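Long-range contacts in cellulase (Xanthomonas axonopodis pv. citri, PDB 4W7W), which probably hydrolyses the beta-1,4-glucosidic bonds of cellulose, as a glycoside hydrolase family 5 cellulase that binds cello-oligosaccharides: residues F221-Y231 against V243-W254; S56-N64 against D321-A332. All blocks are in the same frame, centred on the assembly; numbering follows the deposited sequence. Where two conformers were deposited one is given.

Interaction 1 of 2, residues F221-Y231 against V243-W254; sequences FEAHQYLDKDY and VGQEKLQGFTSW. With BGC (beta-D-glucopyranose), chain C; BGC (beta-D-glucopyranose), chain B; GLC (alpha-D-glucopyranose), chain D.
A chi1 of -180° swings the Trp254 indole away from its own backbone N and down from helix 243-254 onto Phe221 of the strand. Phe221 turns its CG anti to the carbonyl carbon and presents a ring face. The six-membered ring of Trp254 stands edge-on over that face, a T-shaped stack with centroids 5.0 Å apart and planes at 88°. Trp254 CH2 lies over the ring centre. The indole NE1 is held separately by Glu210.

Phe251, one turn earlier, also points its ring down to the strand. Ala223 CB makes a CH-pi contact 3.9 Å from the Phe251 ring centroid. The carbonyl O of Phe221 meets the same ring at its edge, in plane. Next along the strand, the Gln225 amide lies against Lys247, with Gln225 CD 3.7 Å from Lys247 CB. Its NE2 donates to Tyr226 O and its OE1 accepts from His194 N, so each end of the buried amide has a partner. Past the strand, Leu227 packs on Val243 CG1 and sets CD2 3.3 Å from Gly244 CA.

Lys247 then crosses Tyr231 at about a right angle, and NZ gives a weak hydrogen bond to Tyr231 OH at 3.2 Å. The backbone of this turn reaches the sugar: Asp230 O accepts from O2 of one glucose, and Tyr231 O accepts from O6 of the next. The arrangement is the strand-to-helix half of a beta-alpha-beta unit in a (beta/alpha)8 barrel, with the loop after the strand lining the glycan-binding cleft.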
loop_
_atom_site.group_PDB
_atom_site.type_symbol
_atom_site.label_atom_id
_atom_site.label_comp_id
_atom_site.label_asym_id
_atom_site.label_seq_id
_atom_site.Cartn_x
_atom_site.Cartn_y
_atom_site.Cartn_z
ATOM N N PHE A 221 0.019 -6.302 8.827
ATOM C CA PHE A 221 0.730 -5.053 9.005
ATOM C C PHE A 221 1.451 -4.708 7.716
ATOM O O PHE A 221 2.251 -5.499 7.196
ATOM C CB PHE A 221 1.669 -5.156 10.206
ATOM C CG PHE A 221 0.896 -5.182 11.481
ATOM C CD1 PHE A 221 0.501 -4.005 12.080
ATOM C CD2 PHE A 221 0.419 -6.381 12.001
ATOM C CE1 PHE A 221 -0.308 -4.011 13.203
ATOM C CE2 PHE A 221 -0.391 -6.399 13.130
ATOM C CZ PHE A 221 -0.733 -5.211 13.726
ATOM N N GLU A 222 1.157 -3.520 7.211
ATOM C CA GLU A 222 1.759 -3.019 5.985
ATOM C C GLU A 222 3.013 -2.229 6.303
ATOM O O GLU A 222 2.938 -1.254 7.044
ATOM C CB GLU A 222 0.749 -2.116 5.258
ATOM C CG GLU A 222 1.308 -1.525 3.972
ATOM C CD GLU A 222 0.307 -0.679 3.226
ATOM O OE1 GLU A 222 -0.907 -0.931 3.377
ATOM O OE2 GLU A 222 0.753 0.222 2.466
ATOM N N ALA A 223 4.127 -2.649 5.702
ATOM C CA ALA A 223 5.381 -1.920 5.783
ATOM C C ALA A 223 5.817 -1.566 4.364
ATOM O O ALA A 223 5.398 -2.212 3.400
ATOM C CB ALA A 223 6.461 -2.732 6.481
ATOM N N HIS A 224 6.621 -0.512 4.252
ATOM C CA HIS A 224 7.235 -0.110 2.988
ATOM C C HIS A 224 8.731 -0.165 3.156
ATOM O O HIS A 224 9.238 0.045 4.254
ATOM C CB HIS A 224 6.841 1.311 2.591
ATOM C CG HIS A 224 5.381 1.457 2.298
ATOM N ND1 HIS A 224 4.827 2.635 1.853
ATOM C CD2 HIS A 224 4.367 0.564 2.377
ATOM C CE1 HIS A 224 3.524 2.462 1.695
ATOM N NE2 HIS A 224 3.225 1.212 1.991
ATOM N N GLN A 225 9.466 -0.437 2.079
ATOM C CA GLN A 225 10.924 -0.457 2.184
ATOM C C GLN A 225 11.574 -0.074 0.872
ATOM O O GLN A 225 11.441 -0.749 -0.140
ATOM C CB GLN A 225 11.449 -1.822 2.633
ATOM C CG GLN A 225 12.929 -1.802 2.985
ATOM C CD GLN A 225 13.209 -0.882 4.143
ATOM O OE1 GLN A 225 12.622 -1.023 5.209
ATOM N NE2 GLN A 225 14.120 0.063 3.955
ATOM N N TYR A 226 12.320 1.021 0.939
ATOM C CA TYR A 226 13.175 1.480 -0.151
ATOM C C TYR A 226 14.634 1.375 0.284
ATOM O O TYR A 226 14.933 1.249 1.474
ATOM C CB TYR A 226 12.781 2.910 -0.537
ATOM C CG TYR A 226 11.408 2.988 -1.169
ATOM C CD1 TYR A 226 11.231 2.754 -2.521
ATOM C CD2 TYR A 226 10.275 3.291 -0.413
ATOM C CE1 TYR A 226 9.976 2.822 -3.108
ATOM C CE2 TYR A 226 9.010 3.353 -1.007
ATOM C CZ TYR A 226 8.870 3.121 -2.364
ATOM O OH TYR A 226 7.660 3.175 -3.005
ATOM N N LEU A 227 15.541 1.377 -0.691
ATOM C CA LEU A 227 16.910 0.940 -0.437
ATOM C C LEU A 227 17.967 2.017 -0.633
ATOM O O LEU A 227 19.157 1.720 -0.578
ATOM C CB LEU A 227 17.246 -0.268 -1.324
ATOM C CG LEU A 227 16.410 -1.542 -1.176
ATOM C CD1 LEU A 227 17.064 -2.722 -1.862
ATOM C CD2 LEU A 227 16.034 -1.848 0.262
ATOM N N ASP A 228 17.550 3.250 -0.869
ATOM C CA ASP A 228 18.477 4.375 -0.873
ATOM C C ASP A 228 18.836 4.810 0.568
ATOM O O ASP A 228 18.344 4.222 1.530
ATOM C CB ASP A 228 17.980 5.521 -1.788
ATOM C CG ASP A 228 16.627 6.083 -1.404
ATOM O OD1 ASP A 228 15.866 5.434 -0.652
ATOM O OD2 ASP A 228 16.315 7.184 -1.918
ATOM N N LYS A 229 19.729 5.802 0.712
ATOM C CA LYS A 229 20.371 6.086 2.004
ATOM C C LYS A 229 19.393 6.382 3.124
ATOM O O LYS A 229 19.641 5.980 4.268
ATOM C CB LYS A 229 21.374 7.247 1.886
ATOM C CG LYS A 229 22.164 7.560 3.167
ATOM C CD LYS A 229 23.020 8.822 3.032
ATOM C CE LYS A 229 24.071 8.939 4.137
ATOM N NZ LYS A 229 23.485 9.061 5.505
ATOM N N ASP A 230 18.307 7.074 2.803
ATOM C CA ASP A 230 17.300 7.406 3.802
ATOM C C ASP A 230 15.981 6.662 3.618
ATOM O O ASP A 230 14.975 7.024 4.224
ATOM C CB ASP A 230 17.043 8.911 3.854
ATOM C CG ASP A 230 16.286 9.435 2.657
ATOM O OD1 ASP A 230 16.274 8.762 1.607
ATOM O OD2 ASP A 230 15.713 10.549 2.777
ATOM N N TYR A 231 15.994 5.628 2.779
ATOM C CA TYR A 231 14.839 4.733 2.625
ATOM C C TYR A 231 13.609 5.477 2.116
ATOM O O TYR A 231 12.475 5.072 2.377
ATOM C CB TYR A 231 14.528 3.981 3.941
ATOM C CG TYR A 231 15.766 3.554 4.691
ATOM C CD1 TYR A 231 16.542 2.513 4.234
ATOM C CD2 TYR A 231 16.177 4.223 5.833
ATOM C CE1 TYR A 231 17.697 2.145 4.905
ATOM C CE2 TYR A 231 17.322 3.860 6.515
ATOM C CZ TYR A 231 18.077 2.813 6.055
ATOM O OH TYR A 231 19.240 2.454 6.715
ATOM N N VAL A 243 20.951 -4.935 1.237
ATOM C CA VAL A 243 20.307 -4.053 2.213
ATOM C C VAL A 243 18.807 -4.286 2.348
ATOM O O VAL A 243 18.242 -4.093 3.416
ATOM C CB VAL A 243 20.611 -2.569 1.935
ATOM C CG1 VAL A 243 20.023 -2.080 0.621
ATOM C CG2 VAL A 243 20.183 -1.689 3.091
ATOM N N GLY A 244 18.149 -4.681 1.263
ATOM C CA GLY A 244 16.712 -4.922 1.333
ATOM C C GLY A 244 16.331 -5.993 2.329
ATOM O O GLY A 244 15.519 -5.756 3.224
ATOM N N GLN A 245 16.905 -7.185 2.180
ATOM C CA GLN A 245 16.609 -8.261 3.129
ATOM C C GLN A 245 17.032 -7.871 4.535
ATOM O O GLN A 245 16.313 -8.152 5.492
ATOM C CB GLN A 245 17.158 -9.623 2.696
ATOM C CG GLN A 245 18.667 -9.756 2.682
ATOM C CD GLN A 245 19.279 -10.116 4.025
ATOM O OE1 GLN A 245 18.586 -10.481 4.979
ATOM N NE2 GLN A 245 20.599 -10.034 4.095
ATOM N N GLU A 246 18.172 -7.193 4.666
ATOM C CA GLU A 246 18.620 -6.747 5.977
ATOM C C GLU A 246 17.578 -5.896 6.704
ATOM O O GLU A 246 17.313 -6.107 7.881
ATOM C CB GLU A 246 19.933 -5.985 5.865
ATOM C CG GLU A 246 21.089 -6.916 5.535
ATOM C CD GLU A 246 22.336 -6.216 5.035
ATOM O OE1 GLU A 246 22.371 -4.967 5.071
ATOM O OE2 GLU A 246 23.283 -6.930 4.614
ATOM N N LYS A 247 16.991 -4.952 5.984
ATOM C CA LYS A 247 16.050 -4.023 6.573
ATOM C C LYS A 247 14.687 -4.637 6.846
ATOM O O LYS A 247 13.914 -4.068 7.625
ATOM C CB LYS A 247 15.917 -2.783 5.690
ATOM C CG LYS A 247 17.186 -1.943 5.590
ATOM C CD LYS A 247 17.756 -1.528 6.936
ATOM C CE LYS A 247 19.083 -0.830 6.782
ATOM N NZ LYS A 247 19.644 -0.408 8.100
ATOM N N LEU A 248 14.390 -5.791 6.262
ATOM C CA LEU A 248 13.147 -6.506 6.563
ATOM C C LEU A 248 13.233 -7.393 7.797
ATOM O O LEU A 248 12.200 -7.812 8.308
ATOM C CB LEU A 248 12.739 -7.374 5.374
ATOM C CG LEU A 248 12.411 -6.643 4.060
ATOM C CD1 LEU A 248 11.924 -7.645 3.039
ATOM C CD2 LEU A 248 11.372 -5.548 4.254
ATOM N N GLN A 249 14.436 -7.692 8.286
ATOM C CA GLN A 249 14.586 -8.716 9.320
ATOM C C GLN A 249 13.883 -8.369 10.631
ATOM O O GLN A 249 13.239 -9.229 11.221
ATOM C CB GLN A 249 16.063 -9.031 9.606
ATOM C CG GLN A 249 16.715 -9.782 8.482
ATOM C CD GLN A 249 18.054 -10.350 8.874
ATOM O OE1 GLN A 249 18.337 -10.570 10.061
ATOM N NE2 GLN A 249 18.863 -10.626 7.895
ATOM N N GLY A 250 14.061 -7.147 11.135
ATOM C CA GLY A 250 13.474 -6.794 12.428
ATOM C C GLY A 250 11.948 -6.829 12.432
ATOM O O GLY A 250 11.327 -7.343 13.362
ATOM N N PHE A 251 11.367 -6.307 11.353
ATOM C CA PHE A 251 9.931 -6.351 11.145
ATOM C C PHE A 251 9.440 -7.783 11.017
ATOM O O PHE A 251 8.428 -8.143 11.632
ATOM C CB PHE A 251 9.584 -5.505 9.917
ATOM C CG PHE A 251 8.131 -5.517 9.545
ATOM C CD1 PHE A 251 7.181 -4.862 10.316
ATOM C CD2 PHE A 251 7.698 -6.181 8.411
ATOM C CE1 PHE A 251 5.851 -4.866 9.940
ATOM C CE2 PHE A 251 6.367 -6.189 8.041
ATOM C CZ PHE A 251 5.449 -5.518 8.807
ATOM N N THR A 252 10.156 -8.595 10.243
ATOM C CA THR A 252 9.786 -9.997 10.084
ATOM C C THR A 252 9.766 -10.703 11.438
ATOM O O THR A 252 8.837 -11.454 11.758
ATOM C CB THR A 252 10.764 -10.681 9.115
ATOM O OG1 THR A 252 10.677 -10.043 7.838
ATOM C CG2 THR A 252 10.482 -12.152 8.949
ATOM N N SER A 253 10.784 -10.441 12.260
ATOM C CA SER A 253 10.819 -11.059 13.577
ATOM C C SER A 253 9.639 -10.597 14.437
ATOM O O SER A 253 9.035 -11.389 15.146
ATOM C CB SER A 253 12.132 -10.760 14.300
ATOM O OG SER A 253 12.280 -11.586 15.440
ATOM N N TRP A 254 9.329 -9.301 14.381
ATOM C CA TRP A 254 8.201 -8.762 15.140
ATOM C C TRP A 254 6.901 -9.460 14.748
ATOM O O TRP A 254 6.090 -9.804 15.605
ATOM C CB TRP A 254 8.110 -7.261 14.924
ATOM C CG TRP A 254 6.992 -6.627 15.668
ATOM C CD1 TRP A 254 7.010 -6.220 16.971
ATOM C CD2 TRP A 254 5.677 -6.337 15.175
ATOM N NE1 TRP A 254 5.790 -5.693 17.313
ATOM C CE2 TRP A 254 4.961 -5.741 16.225
ATOM C CE3 TRP A 254 5.034 -6.517 13.947
ATOM C CZ2 TRP A 254 3.637 -5.326 16.085
ATOM C CZ3 TRP A 254 3.724 -6.093 13.816
ATOM C CH2 TRP A 254 3.046 -5.503 14.872
HETATM C C2 BGC C . 12.367 8.018 6.223
HETATM C C3 BGC C . 11.835 8.215 4.815
HETATM C C4 BGC C . 11.242 9.621 4.641
HETATM C C5 BGC C . 12.171 10.717 5.141
HETATM C C6 BGC C . 11.485 12.085 5.125
HETATM C C1 BGC C . 13.250 9.178 6.645
HETATM O O2 BGC C . 13.079 6.775 6.316
HETATM O O3 BGC C . 10.829 7.227 4.627
HETATM O O4 BGC C . 10.974 9.926 3.270
HETATM O O5 BGC C . 12.582 10.436 6.481
HETATM O O6 BGC C . 12.459 13.093 5.424
HETATM C C2 BGC B . 9.276 10.466 1.688
HETATM C C3 BGC B . 7.967 9.968 1.091
HETATM C C4 BGC B . 8.089 8.518 0.632
HETATM C C5 BGC B . 8.653 7.663 1.761
HETATM C C6 BGC B . 8.963 6.251 1.297
HETATM C C1 BGC B . 9.720 9.510 2.777
HETATM O O2 BGC B . 9.126 11.771 2.256
HETATM O O3 BGC B . 7.614 10.790 -0.022
HETATM O O4 BGC B . 6.831 8.027 0.169
HETATM O O5 BGC B . 9.887 8.205 2.229
HETATM O O6 BGC B . 9.551 5.486 2.355
HETATM C C1 GLC D . 16.619 10.062 10.652
HETATM C C2 GLC D . 15.520 11.067 10.354
HETATM C C3 GLC D . 14.287 10.331 9.848
HETATM C C4 GLC D . 14.649 9.631 8.542
HETATM C C5 GLC D . 15.763 8.633 8.852
HETATM C C6 GLC D . 16.263 7.882 7.620
HETATM O O1 GLC D . 16.177 9.245 11.736
HETATM O O2 GLC D . 15.235 11.848 11.518
HETATM O O3 GLC D . 13.243 11.273 9.662
HETATM O O4 GLC D . 13.499 8.968 8.028
HETATM O O5 GLC D . 16.887 9.293 9.472
HETATM O O6 GLC D . 17.118 6.811 8.033
#

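Interaction 2 of 2, residues S56-N64 against D321-A332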
loop_
_atom_site.group_PDB
_atom_site.type_symbol
_atom_site.label_atom_id
_atom_site.label_comp_id
_atom_site.label_asym_id
_atom_site.label_seq_id
_atom_site.Cartn_x
_atom_site.Cartn_y
_atom_site.Cartn_z
ATOM N N SER A 56 -4.843 -6.809 -17.113
ATOM C CA SER A 56 -4.560 -8.039 -17.850
ATOM C C SER A 56 -3.058 -8.228 -18.104
ATOM O O SER A 56 -2.568 -9.346 -18.048
ATOM C CB SER A 56 -5.370 -8.120 -19.142
ATOM O OG SER A 56 -5.176 -6.997 -19.953
ATOM N N TYR A 57 -2.335 -7.149 -18.365
ATOM C CA TYR A 57 -0.887 -7.247 -18.549
ATOM C C TYR A 57 -0.240 -7.831 -17.298
ATOM O O TYR A 57 0.537 -8.794 -17.375
ATOM C CB TYR A 57 -0.263 -5.886 -18.857
ATOM C CG TYR A 57 1.248 -5.966 -18.847
ATOM C CD1 TYR A 57 1.944 -6.482 -19.926
ATOM C CD2 TYR A 57 1.969 -5.581 -17.726
ATOM C CE1 TYR A 57 3.322 -6.588 -19.895
ATOM C CE2 TYR A 57 3.342 -5.687 -17.686
ATOM C CZ TYR A 57 4.022 -6.188 -18.766
ATOM O OH TYR A 57 5.402 -6.263 -18.686
ATOM N N PHE A 58 -0.554 -7.280 -16.137
ATOM C CA PHE A 58 0.094 -7.777 -14.923
ATOM C C PHE A 58 -0.364 -9.181 -14.563
ATOM O O PHE A 58 0.430 -9.982 -14.103
ATOM C CB PHE A 58 -0.025 -6.751 -13.780
ATOM C CG PHE A 58 0.817 -5.541 -14.041
ATOM C CD1 PHE A 58 2.208 -5.666 -14.012
ATOM C CD2 PHE A 58 0.280 -4.327 -14.450
ATOM C CE1 PHE A 58 3.022 -4.610 -14.352
ATOM C CE2 PHE A 58 1.090 -3.267 -14.799
ATOM C CZ PHE A 58 2.470 -3.412 -14.768
ATOM N N ALA A 59 -1.635 -9.501 -14.802
ATOM C CA ALA A 59 -2.098 -10.870 -14.611
ATOM C C ALA A 59 -1.301 -11.837 -15.472
ATOM O O ALA A 59 -0.966 -12.938 -15.026
ATOM C CB ALA A 59 -3.567 -10.998 -14.915
ATOM N N GLY A 60 -1.001 -11.437 -16.702
ATOM C CA GLY A 60 -0.221 -12.270 -17.624
ATOM C C GLY A 60 1.204 -12.507 -17.181
ATOM O O GLY A 60 1.827 -13.468 -17.597
ATOM N N LYS A 61 1.714 -11.651 -16.302
ATOM C CA LYS A 61 3.021 -11.834 -15.681
ATOM C C LYS A 61 2.955 -12.595 -14.377
ATOM O O LYS A 61 3.984 -12.735 -13.715
ATOM C CB LYS A 61 3.669 -10.477 -15.442
ATOM C CG LYS A 61 3.948 -9.716 -16.711
ATOM C CD LYS A 61 4.748 -10.586 -17.655
ATOM C CE LYS A 61 5.352 -9.809 -18.786
ATOM N NZ LYS A 61 6.161 -10.736 -19.619
ATOM N N GLY A 62 1.767 -13.075 -13.998
ATOM C CA GLY A 62 1.620 -13.889 -12.796
ATOM C C GLY A 62 1.187 -13.117 -11.572
ATOM O O GLY A 62 1.116 -13.680 -10.486
ATOM N N MET A 63 0.865 -11.852 -11.738
ATOM C CA MET A 63 0.547 -11.063 -10.580
ATOM C C MET A 63 -0.921 -11.070 -10.281
ATOM O O MET A 63 -1.753 -10.745 -11.139
ATOM C CB MET A 63 1.067 -9.688 -10.778
ATOM C CG MET A 63 2.567 -9.751 -10.747
ATOM S SD MET A 63 3.169 -8.162 -11.210
ATOM C CE MET A 63 4.895 -8.351 -10.782
ATOM N N ASN A 64 -1.235 -11.457 -9.052
ATOM C CA ASN A 64 -2.616 -11.609 -8.631
ATOM C C ASN A 64 -3.113 -10.491 -7.758
ATOM O O ASN A 64 -4.217 -10.587 -7.248
ATOM C CB ASN A 64 -2.827 -12.953 -7.926
ATOM C CG ASN A 64 -2.237 -12.982 -6.538
ATOM O OD1 ASN A 64 -1.448 -12.108 -6.177
ATOM N ND2 ASN A 64 -2.639 -13.960 -5.747
ATOM N N ASP A 321 8.503 -5.356 -21.901
ATOM C CA ASP A 321 8.593 -5.400 -20.463
ATOM C C ASP A 321 9.696 -4.482 -19.948
ATOM O O ASP A 321 10.755 -4.352 -20.579
ATOM C CB ASP A 321 8.915 -6.803 -19.981
ATOM C CG ASP A 321 7.853 -7.820 -20.306
ATOM O OD1 ASP A 321 6.672 -7.463 -20.577
ATOM O OD2 ASP A 321 8.212 -9.010 -20.240
ATOM N N LYS A 322 9.471 -3.887 -18.779
ATOM C CA LYS A 322 10.502 -3.109 -18.118
ATOM C C LYS A 322 11.513 -4.044 -17.456
ATOM O O LYS A 322 11.202 -5.201 -17.148
ATOM C CB LYS A 322 9.881 -2.147 -17.116
ATOM C CG LYS A 322 9.068 -1.031 -17.768
ATOM C CD LYS A 322 9.972 -0.071 -18.525
ATOM C CE LYS A 322 9.218 1.119 -19.090
ATOM N NZ LYS A 322 8.274 0.710 -20.143
ATOM N N PRO A 323 12.743 -3.554 -17.254
ATOM C CA PRO A 323 13.821 -4.426 -16.767
ATOM C C PRO A 323 13.539 -5.159 -15.471
ATOM O O PRO A 323 13.808 -6.354 -15.351
ATOM C CB PRO A 323 15.002 -3.458 -16.638
ATOM C CG PRO A 323 14.734 -2.447 -17.715
ATOM C CD PRO A 323 13.256 -2.223 -17.640
ATOM N N GLN A 324 12.949 -4.477 -14.505
ATOM C CA GLN A 324 12.743 -5.107 -13.205
ATOM C C GLN A 324 11.676 -6.190 -13.258
ATOM O O GLN A 324 11.656 -7.085 -12.423
ATOM C CB GLN A 324 12.380 -4.074 -12.137
ATOM C CG GLN A 324 13.470 -3.034 -11.874
ATOM C CD GLN A 324 13.283 -1.747 -12.644
ATOM O OE1 GLN A 324 12.984 -1.783 -13.841
ATOM N NE2 GLN A 324 13.490 -0.618 -11.993
ATOM N N MET A 325 10.794 -6.115 -14.251
ATOM C CA MET A 325 9.751 -7.100 -14.374
ATOM C C MET A 325 10.288 -8.497 -14.619
ATOM O O MET A 325 9.654 -9.460 -14.212
ATOM C CB MET A 325 8.793 -6.729 -15.503
ATOM C CG MET A 325 7.668 -7.739 -15.726
ATOM S SD MET A 325 6.718 -8.180 -14.261
ATOM C CE MET A 325 6.333 -6.496 -13.916
ATOM N N ALA A 326 11.436 -8.620 -15.269
ATOM C CA ALA A 326 12.005 -9.937 -15.485
ATOM C C ALA A 326 12.366 -10.627 -14.173
ATOM O O ALA A 326 12.428 -11.841 -14.105
ATOM C CB ALA A 326 13.217 -9.838 -16.379
ATOM N N ILE A 327 12.647 -9.849 -13.140
ATOM C CA ILE A 327 12.902 -10.398 -11.818
ATOM C C ILE A 327 11.593 -10.611 -11.061
ATOM O O ILE A 327 11.355 -11.693 -10.527
ATOM C CB ILE A 327 13.890 -9.516 -11.028
ATOM C CG1 ILE A 327 15.257 -9.562 -11.734
ATOM C CG2 ILE A 327 14.030 -10.028 -9.600
ATOM C CD1 ILE A 327 16.219 -8.492 -11.295
ATOM N N LEU A 328 10.732 -9.607 -11.039
ATOM C CA LEU A 328 9.462 -9.745 -10.334
ATOM C C LEU A 328 8.678 -10.957 -10.801
ATOM O O LEU A 328 8.101 -11.687 -9.999
ATOM C CB LEU A 328 8.606 -8.487 -10.488
ATOM C CG LEU A 328 9.175 -7.197 -9.909
ATOM C CD1 LEU A 328 8.282 -6.027 -10.279
ATOM C CD2 LEU A 328 9.339 -7.282 -8.406
ATOM N N SER A 329 8.622 -11.164 -12.113
ATOM C CA SER A 329 7.830 -12.234 -12.690
ATOM C C SER A 329 8.319 -13.620 -12.246
ATOM O O SER A 329 7.549 -14.560 -12.178
ATOM C CB SER A 329 7.862 -12.113 -14.217
ATOM O OG SER A 329 6.900 -12.939 -14.841
ATOM N N LYS A 330 9.613 -13.751 -11.946
ATOM C CA LYS A 330 10.135 -15.045 -11.445
ATOM C C LYS A 330 9.582 -15.453 -10.083
ATOM O O LYS A 330 9.615 -16.629 -9.735
ATOM C CB LYS A 330 11.657 -15.012 -11.302
ATOM C CG LYS A 330 12.363 -14.900 -12.623
ATOM C CD LYS A 330 13.846 -15.218 -12.511
ATOM C CE LYS A 330 14.570 -14.247 -11.582
ATOM N NZ LYS A 330 16.046 -14.275 -11.782
ATOM N N TYR A 331 9.129 -14.474 -9.309
ATOM C CA TYR A 331 8.549 -14.700 -7.996
ATOM C C TYR A 331 7.010 -14.615 -8.015
ATOM O O TYR A 331 6.379 -14.560 -6.963
ATOM C CB TYR A 331 9.150 -13.698 -7.014
ATOM C CG TYR A 331 10.639 -13.874 -6.813
ATOM C CD1 TYR A 331 11.561 -13.279 -7.674
ATOM C CD2 TYR A 331 11.137 -14.622 -5.761
ATOM C CE1 TYR A 331 12.925 -13.435 -7.507
ATOM C CE2 TYR A 331 12.507 -14.774 -5.571
ATOM C CZ TYR A 331 13.401 -14.180 -6.440
ATOM O OH TYR A 331 14.744 -14.338 -6.227
ATOM N N ALA A 332 6.416 -14.636 -9.212
ATOM C CA ALA A 332 4.962 -14.501 -9.401
ATOM C C ALA A 332 4.369 -15.650 -10.199
ATOM O O ALA A 332 3.457 -16.345 -9.746
ATOM C CB ALA A 332 4.651 -13.189 -10.090
ATOM O OXT ALA A 332 4.760 -15.900 -11.332
HETATM O O HOH W 1 6.965 -4.382 -17.456
HETATM O O HOH W 2 7.372 -13.013 -18.135
#
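Tyr57 and Lys61 share the carboxylate of Asp321. Tyr57 OH donates to Asp321 OD1 at 2.6 Å, meeting it from above the carboxylate plane, 55° out of it. Lys61 forms a salt bridge to the other oxygen, with NZ 2.8 Å from Asp321 OD2. It arrives on the syn side, 24° out of the plane. The lysine chain bends at chi2 (-53°) and is extended beyond, which carries NZ to the acid. Its CG lies over one face of the Tyr57 ring, toward the rim.

Two waters extend this polar group. One donates to Tyr57 OH and accepts from Lys322 N, tying the tyrosine to the backbone next to Asp321. The other accepts from Lys61 NZ.

The apolar part lies beneath. Bends at chi2 and chi3 turn the methyl of Met325 toward helix 56-60. There Met325 CE meets the edge of the Phe58 ring in plane, 3.8 Å from Phe58 CE1. In one of its two conformers Met63 appears to reach Met325 tip to tip and to rest its CE on Leu328 CB, but this detail is doubtful. Phe58 continues inward onto Val27 of strand 24-29.

At the far end the turn after the helix meets the C-terminal residue. Gly62 ends the helix in a Schellman motif with positive phi. The side-chain methyl of Ala332 packs on this backbone, with CB 3.6 Å from Gly62 O. Ala332 also pairs by its backbone with His20.

The chemistry is layered. Met325 and Phe58 lie in an apolar seam. Above it, the bonds from Tyr57 and Lys61, one to each oxygen, probably fix the rotation of the Asp321 carboxylate, which is likely to remain ionised beside the lysine.

Both contacts belong to the same barrel fold, but they differ in place and kind. Interaction 1 is mostly buried and local: it joins a barrel strand to the helix that follows it and lies outside it. Interaction 2 lies at the periphery, is partly buried and spans most of the chain, setting the C-terminal segment against an early helix and the turn after it. Aromatic and aliphatic packing dominates the first, with its weak lysine-tyrosine bond at the more open end, near the bound sugar. The second combines a methionine-rich interior with a salt bridge and waters outside. Their centres are about 22 Å apart and they share no element.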